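Local coordinates for tegumental protein 20.8 kDa (Clonorchis sinensis, PDB 5X2E) that probably serves as a calcium-binding tegumental protein of the liver fluke, its calmodulin-like EF-hand domain holding a calcium ion, at residues N5-I10 and D70-K75. Residues are numbered along the deposited sequence; the frame is centred on the assembly and turned at random.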
ATOM      1  N   ASN A   5       7.505  -1.709   2.556  1.00 27.94           N
ATOM      2  CA  ASN A   5       7.160  -1.185   3.860  1.00 27.47           C
ATOM      3  C   ASN A   5       5.932  -0.270   3.830  1.00 26.41           C
ATOM      4  O   ASN A   5       5.037  -0.376   4.671  1.00 25.84           O
ATOM      5  CB  ASN A   5       8.362  -0.424   4.375  1.00 32.79           C
ATOM      6  CG  ASN A   5       8.263  -0.019   5.818  1.00 41.34           C
ATOM      7  OD1 ASN A   5       7.191   0.104   6.388  1.00 45.24           O
ATOM      8  ND2 ASN A   5       9.423   0.242   6.415  1.00 45.97           N
ATOM      9  N   ILE A   6       5.893   0.650   2.869  1.00 25.99           N
ATOM     10  CA  ILE A   6       4.805   1.630   2.826  1.00 25.75           C
ATOM     11  C   ILE A   6       3.479   0.915   2.537  1.00 23.30           C
ATOM     12  O   ILE A   6       2.461   1.243   3.149  1.00 23.01           O
ATOM     13  CB  ILE A   6       5.121   2.751   1.802  1.00 27.37           C
ATOM     14  CG1 ILE A   6       6.322   3.577   2.304  1.00 30.98           C
ATOM     15  CG2 ILE A   6       3.892   3.639   1.563  1.00 25.97           C
ATOM     16  CD1 ILE A   6       7.016   4.409   1.237  1.00 34.25           C
ATOM     17  N   PHE A   7       3.491  -0.085   1.656  1.00 22.81           N
ATOM     18  CA  PHE A   7       2.259  -0.842   1.365  1.00 21.38           C
ATOM     19  C   PHE A   7       1.726  -1.441   2.668  1.00 20.13           C
ATOM     20  O   PHE A   7       0.540  -1.328   2.987  1.00 20.05           O
ATOM     21  CB  PHE A   7       2.474  -1.982   0.359  1.00 20.88           C
ATOM     22  CG  PHE A   7       1.200  -2.684   0.020  1.00 20.15           C
ATOM     23  CD1 PHE A   7       0.504  -2.330  -1.123  1.00 19.88           C
ATOM     24  CD2 PHE A   7       0.695  -3.707   0.836  1.00 20.33           C
ATOM     25  CE1 PHE A   7      -0.698  -2.933  -1.443  1.00 20.40           C
ATOM     26  CE2 PHE A   7      -0.520  -4.306   0.529  1.00 19.68           C
ATOM     27  CZ  PHE A   7      -1.209  -3.925  -0.609  1.00 19.35           C
ATOM     28  N   VAL A   8       2.602  -2.132   3.381  1.00 20.76           N
ATOM     29  CA  VAL A   8       2.193  -2.750   4.639  1.00 21.84           C
ATOM     30  C   VAL A   8       1.719  -1.714   5.647  1.00 21.74           C
ATOM     31  O   VAL A   8       0.695  -1.906   6.309  1.00 22.51           O
ATOM     32  CB  VAL A   8       3.328  -3.622   5.194  1.00 22.06           C
ATOM     33  CG1 VAL A   8       3.033  -4.053   6.634  1.00 23.55           C
ATOM     34  CG2 VAL A   8       3.507  -4.833   4.272  1.00 22.33           C
ATOM     35  N   SER A   9       2.386  -0.566   5.702  1.00 21.45           N
ATOM     36  CA  SER A   9       1.929   0.498   6.593  1.00 22.14           C
ATOM     37  C   SER A   9       0.535   1.058   6.258  1.00 22.22           C
ATOM     38  O   SER A   9      -0.289   1.318   7.141  1.00 23.49           O
ATOM     39  CB  SER A   9       2.920   1.637   6.585  1.00 26.73           C
ATOM     40  OG  SER A   9       2.545   2.548   7.593  1.00 32.60           O
ATOM     41  N   ILE A  10       0.272   1.258   4.978  1.00 20.88           N
ATOM     42  CA  ILE A  10      -1.028   1.777   4.568  1.00 20.04           C
ATOM     43  C   ILE A  10      -2.146   0.737   4.812  1.00 19.04           C
ATOM     44  O   ILE A  10      -3.232   1.078   5.284  1.00 19.04           O
ATOM     45  CB  ILE A  10      -1.001   2.198   3.093  1.00 19.58           C
ATOM     46  CG1 ILE A  10      -0.021   3.359   2.880  1.00 20.72           C
ATOM     47  CG2 ILE A  10      -2.403   2.582   2.635  1.00 19.99           C
ATOM     48  CD1 ILE A  10       0.283   3.623   1.403  1.00 22.46           C
ATOM     49  N   ASP A  70       6.368 -11.529   3.234  1.00 26.20           N
ATOM     50  CA  ASP A  70       7.548 -11.754   4.085  1.00 28.50           C
ATOM     51  C   ASP A  70       7.720 -10.596   5.032  1.00 27.10           C
ATOM     52  O   ASP A  70       7.928 -10.773   6.235  1.00 25.79           O
ATOM     53  CB  ASP A  70       8.804 -11.904   3.239  1.00 32.01           C
ATOM     54  CG  ASP A  70       9.055 -13.322   2.842  1.00 35.69           C
ATOM     55  OD1 ASP A  70       8.490 -14.218   3.489  1.00 36.95           O
ATOM     56  OD2 ASP A  70       9.835 -13.542   1.899  1.00 39.78           O
ATOM     57  N   PHE A  71       7.633  -9.393   4.476  1.00 26.86           N
ATOM     58  CA  PHE A  71       7.805  -8.211   5.306  1.00 28.89           C
ATOM     59  C   PHE A  71       6.723  -8.140   6.372  1.00 27.37           C
ATOM     60  O   PHE A  71       7.001  -7.808   7.508  1.00 27.89           O
ATOM     61  CB  PHE A  71       7.808  -6.929   4.470  1.00 31.71           C
ATOM     62  CG  PHE A  71       8.023  -5.675   5.288  1.00 34.30           C
ATOM     63  CD1 PHE A  71       6.944  -4.943   5.781  1.00 33.20           C
ATOM     64  CD2 PHE A  71       9.307  -5.232   5.564  1.00 39.67           C
ATOM     65  CE1 PHE A  71       7.143  -3.814   6.552  1.00 34.26           C
ATOM     66  CE2 PHE A  71       9.519  -4.079   6.320  1.00 40.03           C
ATOM     67  CZ  PHE A  71       8.439  -3.380   6.814  1.00 37.41           C
ATOM     68  N   ARG A  72       5.486  -8.424   5.989  1.00 24.69           N
ATOM     69  CA  ARG A  72       4.387  -8.453   6.926  1.00 22.70           C
ATOM     70  C   ARG A  72       4.627  -9.426   8.064  1.00 22.41           C
ATOM     71  O   ARG A  72       4.417  -9.081   9.221  1.00 23.79           O
ATOM     72  CB  ARG A  72       3.100  -8.845   6.179  1.00 23.79           C
ATOM     73  CG  ARG A  72       1.822  -8.905   7.031  1.00 27.41           C
ATOM     74  CD  ARG A  72       1.002  -7.657   6.907  1.00 26.85           C
ATOM     75  NE  ARG A  72       0.610  -7.353   5.529  1.00 24.38           N
ATOM     76  CZ  ARG A  72      -0.131  -6.296   5.192  1.00 21.60           C
ATOM     77  NH1 ARG A  72      -0.504  -5.423   6.134  1.00 21.92           N
ATOM     78  NH2 ARG A  72      -0.487  -6.091   3.919  1.00 21.36           N
ATOM     79  N   GLU A  73       5.084 -10.637   7.748  1.00 21.08           N
ATOM     80  CA  GLU A  73       5.331 -11.627   8.777  1.00 22.43           C
ATOM     81  C   GLU A  73       6.475 -11.173   9.682  1.00 23.83           C
ATOM     82  O   GLU A  73       6.422 -11.362  10.892  1.00 26.44           O
ATOM     83  CB  GLU A  73       5.647 -12.991   8.148  1.00 21.98           C
ATOM     84  CG  GLU A  73       4.435 -13.591   7.452  1.00 20.94           C
ATOM     85  CD  GLU A  73       4.728 -14.869   6.711  1.00 22.82           C
ATOM     86  OE1 GLU A  73       5.913 -15.223   6.565  1.00 26.00           O
ATOM     87  OE2 GLU A  73       3.730 -15.507   6.279  1.00 22.69           O
ATOM     88  N   GLN A  74       7.521 -10.583   9.093  1.00 25.00           N
ATOM     89  CA  GLN A  74       8.689 -10.095   9.863  1.00 27.67           C
ATOM     90  C   GLN A  74       8.341  -8.913  10.735  1.00 27.12           C
ATOM     91  O   GLN A  74       8.815  -8.814  11.855  1.00 26.15           O
ATOM     92  CB  GLN A  74       9.839  -9.666   8.954  1.00 31.97           C
ATOM     93  CG  GLN A  74      10.408 -10.757   8.147  1.00 34.91           C
ATOM     94  CD  GLN A  74      11.353 -10.257   7.083  1.00 39.59           C
ATOM     95  OE1 GLN A  74      11.882  -9.139   7.170  1.00 44.15           O
ATOM     96  NE2 GLN A  74      11.587 -11.086   6.070  1.00 39.64           N
ATOM     97  N   LYS A  75       7.529  -7.998  10.205  1.00 28.25           N
ATOM     98  CA  LYS A  75       7.137  -6.809  10.960  1.00 28.80           C
ATOM     99  C   LYS A  75       6.363  -7.253  12.178  1.00 28.48           C
ATOM    100  O   LYS A  75       6.583  -6.772  13.283  1.00 29.08           O
ATOM    101  CB  LYS A  75       6.285  -5.863  10.101  1.00 30.58           C
ATOM    102  CG  LYS A  75       5.781  -4.627  10.878  1.00 34.47           C
ATOM    103  CD  LYS A  75       4.724  -3.894  10.060  1.00 37.11           C
ATOM    104  CE  LYS A  75       4.174  -2.656  10.779  1.00 39.20           C
ATOM    105  NZ  LYS A  75       3.073  -1.941  10.033  1.00 39.55           N
TER
HETATM  106  O   HOH W   1       5.389  -0.999   7.757  1.00 38.09           O
HETATM  107  O   HOH W   2       0.227  -2.321   9.044  1.00 47.67           O
HETATM  108  O   HOH W   3       3.037   1.089  10.394  1.00 46.70           O
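Val8 of helix 3-10 sits between Phe71, Arg72 and Lys75 of helix 65-79, and its branches meet all three. The two short helical segments pass at -65°, their axes 10.0 Å apart at the nearest point. Followed outward, Val8 CB already lies 3.9 Å from CD1 of Phe71. CG2, anti to the carbonyl carbon, touches the rim of that ring close to its plane and also lies over the centre of the Arg72 guanidinium, 3.9 Å above its plane. CG1, anti to the backbone N (chi1 169°), meets the Lys75 side chain tip to tip, 3.8 Å from CD, and contacts Arg72 NH1.

One turn earlier, Asn5 puts its CA over a face of Phe71, in a CH-pi contact 4.1 Å from the ring centroid, while its amide carbon CG comes within 3.5 Å of the ring atom CZ, the two planes 40° apart. On the far flank of Val8, the bent Arg72 chain carries NH2 to the edge of the Phe7 ring, with guanidinium and ring planes nearly perpendicular. NH2 also forms a hydrogen bond with Asn16.

Lys75 runs out fully extended, and its NZ donates to waters rather than directly to helix 3-10. Water 2 accepts from NZ at 3.0 Å and donates to Val8 O; water 3 links the amine to Ser9 OG. With no direct hydrogen bond between the segments, the helices join through apolar and face contacts and water bridges, while a salt bridge from Arg72 NH2 to the calcium ligand Asp11, outside both segments, ties this last helix of the domain to the EF-hand loop that follows helix 3-10. The arginine's charge would probably offset part of the negative charge gathered around the calcium ion.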